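Local coordinates for protein DNA polymerase (PDB 2PY5) that replicates phage DNA from a protein primer by strand displacement, with high processivity, and proofreads the growing end with its 3'-5' exonuclease, at residues K7-A12 against V54-Y59; M30-H35 against A176-F181; L58-L63 against T117-S122. The protein carries 2 engineered substitutions. All coordinates share one frame; numbering follows the deposited sequence.

Interaction 1 of 3, residues K7-A12 against V54-Y59. Engineered in segment 7-12: Ala12 (natural residue Asp).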
# COMPACT_ATOMS: atom_id res chain seq x y z
N LYS F 7 -10.00 18.03 20.69
CA LYS F 7 -8.85 17.27 21.15
C LYS F 7 -8.69 16.01 20.30
O LYS F 7 -9.64 15.58 19.64
CB LYS F 7 -9.02 16.88 22.61
CG LYS F 7 -8.90 18.06 23.59
CD LYS F 7 -9.13 17.56 25.02
CE LYS F 7 -8.25 18.23 26.04
NZ LYS F 7 -8.30 17.51 27.36
N MET F 8 -7.47 15.46 20.32
CA MET F 8 -7.13 14.26 19.56
C MET F 8 -6.43 13.27 20.47
O MET F 8 -5.51 13.64 21.23
CB MET F 8 -6.19 14.58 18.40
CG MET F 8 -6.66 15.71 17.51
SD MET F 8 -5.40 16.25 16.33
CE MET F 8 -4.08 16.81 17.41
N TYR F 9 -6.82 12.01 20.36
CA TYR F 9 -6.26 10.95 21.20
C TYR F 9 -5.79 9.80 20.37
O TYR F 9 -6.45 9.41 19.42
CB TYR F 9 -7.32 10.44 22.18
CG TYR F 9 -7.70 11.45 23.24
CD1 TYR F 9 -8.66 12.42 22.98
CD2 TYR F 9 -7.09 11.44 24.48
CE1 TYR F 9 -9.02 13.34 23.95
CE2 TYR F 9 -7.41 12.36 25.44
CZ TYR F 9 -8.38 13.32 25.18
OH TYR F 9 -8.71 14.25 26.15
N SER F 10 -4.67 9.23 20.80
CA SER F 10 -4.17 7.94 20.34
C SER F 10 -4.65 6.83 21.27
O SER F 10 -4.44 6.91 22.48
CB SER F 10 -2.64 7.96 20.38
OG SER F 10 -2.12 6.71 20.01
N CYS F 11 -5.28 5.81 20.69
CA CYS F 11 -5.94 4.74 21.47
C CYS F 11 -5.50 3.34 21.05
O CYS F 11 -5.04 3.13 19.95
CB CYS F 11 -7.44 4.85 21.25
SG CYS F 11 -8.17 6.43 21.75
N ALA F 12 -5.66 2.38 21.96
CA ALA F 12 -5.40 0.98 21.64
C ALA F 12 -6.22 0.08 22.54
O ALA F 12 -6.59 0.46 23.66
CB ALA F 12 -3.94 0.65 21.81
N VAL F 54 -16.25 12.55 25.40
CA VAL F 54 -15.00 13.31 25.16
C VAL F 54 -15.08 14.27 23.97
O VAL F 54 -14.29 15.21 23.90
CB VAL F 54 -13.75 12.37 25.06
CG1 VAL F 54 -13.77 11.55 23.78
CG2 VAL F 54 -12.45 13.15 25.21
N GLN F 55 -16.04 14.06 23.06
CA GLN F 55 -16.22 14.98 21.92
C GLN F 55 -14.88 15.26 21.23
O GLN F 55 -14.49 16.43 21.04
CB GLN F 55 -16.85 16.31 22.36
CG GLN F 55 -18.21 16.20 23.00
CD GLN F 55 -18.90 17.54 23.11
OE1 GLN F 55 -19.00 18.28 22.13
NE2 GLN F 55 -19.38 17.86 24.31
N ALA F 56 -14.17 14.19 20.87
CA ALA F 56 -12.83 14.30 20.33
C ALA F 56 -12.65 13.50 19.05
O ALA F 56 -13.56 12.78 18.58
CB ALA F 56 -11.78 13.88 21.38
N ASP F 57 -11.46 13.61 18.49
CA ASP F 57 -11.03 12.78 17.39
C ASP F 57 -10.09 11.71 17.94
O ASP F 57 -9.06 12.04 18.53
CB ASP F 57 -10.26 13.62 16.38
CG ASP F 57 -11.13 14.62 15.64
OD1 ASP F 57 -12.38 14.58 15.78
OD2 ASP F 57 -10.55 15.45 14.90
N LEU F 58 -10.44 10.44 17.74
CA LEU F 58 -9.66 9.32 18.27
C LEU F 58 -9.03 8.59 17.12
O LEU F 58 -9.59 8.54 16.02
CB LEU F 58 -10.53 8.32 19.03
CG LEU F 58 -11.49 8.83 20.09
CD1 LEU F 58 -12.14 7.65 20.89
CD2 LEU F 58 -10.84 9.89 20.99
N TYR F 59 -7.87 8.02 17.38
CA TYR F 59 -7.12 7.24 16.40
C TYR F 59 -6.76 5.89 16.96
O TYR F 59 -6.19 5.82 18.06
CB TYR F 59 -5.83 7.98 16.03
CG TYR F 59 -6.10 9.21 15.22
CD1 TYR F 59 -6.45 10.42 15.84
CD2 TYR F 59 -6.05 9.16 13.84
CE1 TYR F 59 -6.72 11.55 15.08
CE2 TYR F 59 -6.32 10.28 13.08
CZ TYR F 59 -6.66 11.46 13.69
OH TYR F 59 -6.94 12.58 12.92
O HOH W 1 -12.47 17.77 22.28
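Tyr9 and Leu58 are paired across two parallel neighbouring strands in the sheet of the 3'-5' exonuclease domain, where strands 38-41, 24-31, 8-15, 57-60 and 113-121 lie side by side as in the RNase H-like core of proofreading exonucleases. The backbones exchange four hydrogen bonds: Asp57 N to Lys7 O, Tyr9 N to Asp57 O, Tyr59 N to Tyr9 O, and Cys11 N to Tyr59 O at 2.8 Å. In Tyr9, CG lies anti to the carbonyl carbon, beside the backbone N (chi1 -68°). The methyl of Ala56 meets the edge of this ring, Ala56 CB to Tyr9 CD1 3.8 Å, and it is small enough to sit also 3.2 Å (CB) from Lys7 O. Val54 approaches tip to tip, CG2 to Tyr9 CE1 3.7 Å, while Leu58 crosses obliquely with CD2 3.8 Å from Tyr9 CB. On the face of Met8 and Asp57, the Asp57 carboxylate pairs with Arg6. A tyrosine suits position 9 because its ring fills an apolar layer while its hydroxyl bonds Glu37, which also forms a salt bridge with Lys7. The buried ring thus ends in a satisfied polar group, and backbone pairing reaches Cys11, just before engineered Ala12, a position essential for exonucleolysis.

Interaction 2 of 3, residues M30-H35 against A176-F181; sequences MNIEDH and ALLIQF
Ile32 rests against Leu177 and Leu178 in an apolar contact between the turn after strand 24-31 and a long helix of the exonuclease domain; no hydrogen bond crosses it. Isoleucine suits the place because its beta-branched chain offers the helix two arms. Its CD1 lies 3.7 Å from Leu177 CD1, whereas its CG2, set anti to the backbone N, lies 3.9 Å from Leu178 CB as the two side chains slide past each other in opposite directions. CG2 also comes near the Phe181 ring, 4.5 Å from CE2. Leu177, Leu178 and Phe181 fall on one side of the helix, as residues one and four apart do, and it is this side that helix 160-182 lays on the sheet of the RNase H-like fold, where Phe181 also touches Met8. The turn itself joins antiparallel strands 24-31 and 38-41, with the charged Glu33 at its solvent-exposed margin. Within it His35 NE2 gives a weak hydrogen bond to Ile32 O (2.7 Å, N-H...O angle 119°), and Leu178 CD2 approaches the same carbonyl oxygen, Ile32 O, at 3.4 Å. That methyl lies 4.1 Å from His35 NE2, oblique to the imidazole.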
# COMPACT_ATOMS: atom_id res chain seq x y z
N MET F 30 -4.38 8.34 24.94
CA MET F 30 -3.36 9.35 25.24
C MET F 30 -3.60 10.56 24.33
O MET F 30 -3.71 10.42 23.13
CB MET F 30 -1.95 8.78 25.01
CG MET F 30 -0.85 9.80 25.24
SD MET F 30 0.83 9.14 25.19
CE MET F 30 0.94 8.36 26.78
N ASN F 31 -3.65 11.75 24.95
CA ASN F 31 -3.84 13.02 24.25
C ASN F 31 -2.60 13.27 23.38
O ASN F 31 -1.49 13.33 23.89
CB ASN F 31 -4.03 14.10 25.31
CG ASN F 31 -4.41 15.47 24.76
OD1 ASN F 31 -5.07 16.26 25.44
ND2 ASN F 31 -3.98 15.76 23.57
N ILE F 32 -2.82 13.35 22.07
CA ILE F 32 -1.75 13.49 21.08
C ILE F 32 -0.96 14.78 21.26
O ILE F 32 0.24 14.84 20.97
CB ILE F 32 -2.36 13.39 19.65
CG1 ILE F 32 -2.80 11.96 19.38
CG2 ILE F 32 -1.37 13.84 18.56
CD1 ILE F 32 -3.64 11.79 18.11
N GLU F 33 -1.65 15.81 21.76
CA GLU F 33 -1.03 17.12 22.00
C GLU F 33 -0.34 17.19 23.36
O GLU F 33 0.61 17.94 23.51
CB GLU F 33 -2.06 18.24 21.88
CG GLU F 33 -2.73 18.30 20.51
CD GLU F 33 -3.74 19.43 20.41
OE1 GLU F 33 -4.76 19.38 21.12
OE2 GLU F 33 -3.50 20.37 19.61
N ASP F 34 -0.84 16.43 24.34
CA ASP F 34 -0.30 16.43 25.69
C ASP F 34 -0.15 15.00 26.17
O ASP F 34 -1.07 14.43 26.80
CB ASP F 34 -1.21 17.21 26.65
CG ASP F 34 -0.75 17.15 28.10
OD1 ASP F 34 0.41 16.76 28.36
OD2 ASP F 34 -1.56 17.49 28.98
N HIS F 35 1.01 14.41 25.89
CA HIS F 35 1.23 12.99 26.14
C HIS F 35 1.21 12.66 27.63
O HIS F 35 1.30 11.50 28.01
CB HIS F 35 2.52 12.48 25.46
CG HIS F 35 2.59 12.74 23.98
ND1 HIS F 35 3.78 12.77 23.29
CD2 HIS F 35 1.62 13.03 23.07
CE1 HIS F 35 3.54 13.05 22.02
NE2 HIS F 35 2.24 13.21 21.86
N ALA F 176 4.14 10.16 16.69
CA ALA F 176 4.25 10.18 15.23
C ALA F 176 3.17 11.06 14.61
O ALA F 176 3.45 11.85 13.72
CB ALA F 176 4.19 8.76 14.65
N LEU F 177 1.93 10.93 15.09
CA LEU F 177 0.85 11.76 14.57
C LEU F 177 1.06 13.23 14.86
O LEU F 177 0.80 14.07 14.01
CB LEU F 177 -0.50 11.33 15.11
CG LEU F 177 -1.04 10.02 14.58
CD1 LEU F 177 -2.30 9.66 15.33
CD2 LEU F 177 -1.32 10.13 13.07
N LEU F 178 1.56 13.56 16.05
CA LEU F 178 1.81 14.96 16.37
C LEU F 178 2.85 15.58 15.42
O LEU F 178 2.66 16.70 14.91
CB LEU F 178 2.22 15.13 17.83
CG LEU F 178 2.37 16.59 18.27
CD1 LEU F 178 1.08 17.34 18.07
CD2 LEU F 178 2.82 16.67 19.70
N ILE F 179 3.94 14.86 15.16
CA ILE F 179 4.94 15.33 14.20
C ILE F 179 4.31 15.54 12.82
O ILE F 179 4.55 16.56 12.19
CB ILE F 179 6.14 14.35 14.11
CG1 ILE F 179 6.92 14.32 15.43
CG2 ILE F 179 7.05 14.73 12.99
CD1 ILE F 179 7.74 13.05 15.62
N GLN F 180 3.51 14.58 12.36
CA GLN F 180 2.81 14.69 11.08
C GLN F 180 1.90 15.93 11.02
O GLN F 180 1.97 16.72 10.09
CB GLN F 180 2.03 13.41 10.84
CG GLN F 180 1.48 13.25 9.44
CD GLN F 180 0.95 11.87 9.23
OE1 GLN F 180 0.43 11.25 10.15
NE2 GLN F 180 1.07 11.38 8.01
N PHE F 181 1.08 16.10 12.04
CA PHE F 181 0.16 17.24 12.11
C PHE F 181 0.92 18.56 12.16
O PHE F 181 0.54 19.54 11.49
CB PHE F 181 -0.77 17.13 13.33
CG PHE F 181 -1.71 15.95 13.31
CD1 PHE F 181 -2.06 15.30 12.13
CD2 PHE F 181 -2.26 15.48 14.50
CE1 PHE F 181 -2.94 14.22 12.14
CE2 PHE F 181 -3.13 14.40 14.50
CZ PHE F 181 -3.47 13.78 13.33

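Interaction 3 of 3, residues L58-L63 against T117-S122; sequences LYFHNL and TVIYDS. With nucleotides of chain A.
Tyr59 and Tyr120 meet on one face of the sheet, ring centroids 5.5 Å apart and planes inclined at 34°, with Tyr120 CB 3.6 Å from Tyr59 CE2. On the opposite face Ile119 CG2 touches the edge of the Phe60 ring at CD1 (3.6 Å), and Leu63 crosses Ile119 at about a right angle, its CD1 3.8 Å from that same CG2. Strands 57-60 and 113-121, which carry most of these side chains, run parallel in the RNase H-like sheet, and both then turn into helices at the exonuclease site. Asp121 is the N-cap of helix 122-125: its OD1 bonds Leu123 N, and also takes Leu63 N at 3.0 Å from above the carboxylate plane, with a weak bond from Asn62 N. Its OD2 forms a salt bridge with Lys124. Aspartate is short enough for one carboxylate to serve both turns. Ser122 OG, standing between the backbone N and the carbonyl carbon (chi1 52°), shares a 2.8 Å hydrogen bond with His61 ND1, while His61 NE2 is held by Phe128 O. Asn62, which stabilises the frayed primer terminus, directs ND2 to O4' of DT6 of chain A (3.0 Å), while a water bridges its OD1 to Asp121 OD2.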
# COMPACT_ATOMS: atom_id res chain seq x y z
N LEU F 58 -10.44 10.44 17.74
CA LEU F 58 -9.66 9.32 18.27
C LEU F 58 -9.03 8.59 17.12
O LEU F 58 -9.59 8.54 16.02
CB LEU F 58 -10.53 8.32 19.03
CG LEU F 58 -11.49 8.83 20.09
CD1 LEU F 58 -12.14 7.65 20.89
CD2 LEU F 58 -10.84 9.89 20.99
N TYR F 59 -7.87 8.02 17.38
CA TYR F 59 -7.12 7.24 16.40
C TYR F 59 -6.76 5.89 16.96
O TYR F 59 -6.19 5.82 18.06
CB TYR F 59 -5.83 7.98 16.03
CG TYR F 59 -6.10 9.21 15.22
CD1 TYR F 59 -6.45 10.42 15.84
CD2 TYR F 59 -6.05 9.16 13.84
CE1 TYR F 59 -6.72 11.55 15.08
CE2 TYR F 59 -6.32 10.28 13.08
CZ TYR F 59 -6.66 11.46 13.69
OH TYR F 59 -6.94 12.58 12.92
N PHE F 60 -7.08 4.83 16.23
CA PHE F 60 -6.57 3.49 16.52
C PHE F 60 -5.70 3.10 15.35
O PHE F 60 -5.99 3.45 14.18
CB PHE F 60 -7.70 2.45 16.65
CG PHE F 60 -8.47 2.54 17.95
CD1 PHE F 60 -9.48 3.48 18.12
CD2 PHE F 60 -8.20 1.66 18.98
CE1 PHE F 60 -10.19 3.54 19.29
CE2 PHE F 60 -8.92 1.74 20.17
CZ PHE F 60 -9.91 2.67 20.31
N HIS F 61 -4.64 2.34 15.64
CA HIS F 61 -3.78 1.82 14.57
C HIS F 61 -4.36 0.51 14.04
O HIS F 61 -4.45 -0.49 14.76
CB HIS F 61 -2.35 1.62 15.03
CG HIS F 61 -1.35 1.79 13.92
ND1 HIS F 61 -1.22 2.98 13.24
CD2 HIS F 61 -0.48 0.93 13.35
CE1 HIS F 61 -0.28 2.85 12.32
NE2 HIS F 61 0.17 1.61 12.35
N ASN F 62 -4.72 0.52 12.76
CA ASN F 62 -5.46 -0.56 12.12
C ASN F 62 -6.88 -0.69 12.70
O ASN F 62 -7.26 -1.68 13.31
CB ASN F 62 -4.70 -1.88 12.15
CG ASN F 62 -5.30 -2.92 11.24
OD1 ASN F 62 -5.79 -2.61 10.15
ND2 ASN F 62 -5.24 -4.20 11.66
N LEU F 63 -7.66 0.36 12.46
CA LEU F 63 -9.03 0.46 12.89
C LEU F 63 -9.90 -0.74 12.52
O LEU F 63 -10.87 -1.02 13.21
CB LEU F 63 -9.62 1.78 12.34
CG LEU F 63 -11.06 2.10 12.75
CD1 LEU F 63 -11.17 2.33 14.23
CD2 LEU F 63 -11.61 3.27 11.94
N THR F 117 -18.14 11.93 18.66
CA THR F 117 -16.75 11.51 18.71
C THR F 117 -16.47 10.76 17.44
O THR F 117 -17.23 9.85 17.07
CB THR F 117 -16.46 10.66 19.95
OG1 THR F 117 -16.60 11.48 21.12
CG2 THR F 117 -15.03 10.04 19.89
N VAL F 118 -15.40 11.16 16.75
CA VAL F 118 -15.00 10.52 15.48
C VAL F 118 -13.77 9.68 15.73
O VAL F 118 -12.86 10.09 16.45
CB VAL F 118 -14.74 11.53 14.34
CG1 VAL F 118 -14.63 10.77 12.99
CG2 VAL F 118 -15.86 12.57 14.26
N ILE F 119 -13.77 8.47 15.17
CA ILE F 119 -12.69 7.55 15.32
C ILE F 119 -12.10 7.25 13.95
O ILE F 119 -12.82 6.79 13.04
CB ILE F 119 -13.17 6.23 15.98
CG1 ILE F 119 -14.01 6.55 17.23
CG2 ILE F 119 -11.97 5.37 16.37
CD1 ILE F 119 -14.52 5.32 17.98
N TYR F 120 -10.80 7.49 13.82
CA TYR F 120 -10.06 7.32 12.59
C TYR F 120 -9.02 6.20 12.68
O TYR F 120 -8.69 5.71 13.76
CB TYR F 120 -9.36 8.61 12.27
CG TYR F 120 -10.26 9.79 11.97
CD1 TYR F 120 -10.29 10.88 12.82
CD2 TYR F 120 -11.02 9.84 10.81
CE1 TYR F 120 -11.07 11.97 12.53
CE2 TYR F 120 -11.83 10.92 10.53
CZ TYR F 120 -11.83 12.00 11.39
OH TYR F 120 -12.62 13.12 11.14
N ASP F 121 -8.48 5.83 11.52
CA ASP F 121 -7.41 4.84 11.42
C ASP F 121 -6.05 5.54 11.26
O ASP F 121 -5.76 6.13 10.18
CB ASP F 121 -7.69 3.93 10.21
CG ASP F 121 -6.79 2.73 10.15
OD1 ASP F 121 -6.03 2.48 11.12
OD2 ASP F 121 -6.87 2.00 9.12
N SER F 122 -5.19 5.47 12.27
CA SER F 122 -3.83 6.02 12.12
C SER F 122 -3.01 5.24 11.07
O SER F 122 -2.03 5.77 10.54
CB SER F 122 -3.07 6.09 13.44
OG SER F 122 -3.09 4.86 14.12
P DT A 6 0.51 -3.40 13.59
OP1 DT A 6 0.88 -2.18 14.30
OP2 DT A 6 1.43 -4.55 13.54
O5' DT A 6 -0.81 -4.02 14.27
C5' DT A 6 -1.83 -3.17 14.75
C4' DT A 6 -2.99 -4.04 15.18
O4' DT A 6 -3.51 -4.77 14.05
C3' DT A 6 -2.59 -5.12 16.18
O3' DT A 6 -2.56 -4.60 17.51
C2' DT A 6 -3.66 -6.18 15.96
C1' DT A 6 -4.06 -6.00 14.50
N1 DT A 6 -3.55 -7.06 13.58
C2 DT A 6 -4.41 -7.59 12.66
O2 DT A 6 -5.57 -7.25 12.55
N3 DT A 6 -3.85 -8.56 11.86
C4 DT A 6 -2.54 -9.02 11.89
O4 DT A 6 -2.15 -9.89 11.12
C5 DT A 6 -1.69 -8.39 12.86
C7 DT A 6 -0.26 -8.80 12.99
C6 DT A 6 -2.22 -7.44 13.66
P DT A 5 1.91 -4.19 7.25
OP1 DT A 5 2.19 -2.90 6.57
OP2 DT A 5 2.95 -5.22 7.37
O5' DT A 5 1.37 -3.84 8.73
C5' DT A 5 0.53 -2.74 8.95
C4' DT A 5 -0.60 -3.13 9.86
O4' DT A 5 -1.45 -4.03 9.14
C3' DT A 5 -0.20 -3.90 11.11
O3' DT A 5 0.03 -2.97 12.13
C2' DT A 5 -1.40 -4.78 11.40
C1' DT A 5 -2.07 -4.91 10.04
N1 DT A 5 -1.96 -6.23 9.42
C2 DT A 5 -3.11 -6.85 9.06
O2 DT A 5 -4.23 -6.38 9.27
N3 DT A 5 -2.92 -8.07 8.48
C4 DT A 5 -1.71 -8.68 8.21
O4 DT A 5 -1.66 -9.79 7.68
C5 DT A 5 -0.53 -7.97 8.60
C7 DT A 5 0.83 -8.54 8.36
C6 DT A 5 -0.70 -6.77 9.18
O HOH W 2 -7.53 -0.59 9.37

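All three contacts lie in the exonuclease region, on the same side of the chain's centre. Interactions 1 and 3 have centres 8 Å apart and share strand 57-60, which stands between strands 8-15 and 113-121. Interaction 2 is about 10 Å, centre to centre, from interaction 1 and 13 Å from interaction 3; it brings in strand 24-31, the neighbour on the other side of strand 8-15, and helix 160-182, where Leu177 packs on Tyr59 and Ser122. Along the chain the segments come as 7-12, 30-35, 54-59 with 58-63, 117-122 and 176-181. Sequence-distant pieces are thus gathered into one sheet-and-helix unit, whose strand ends carry residues of the proofreading site.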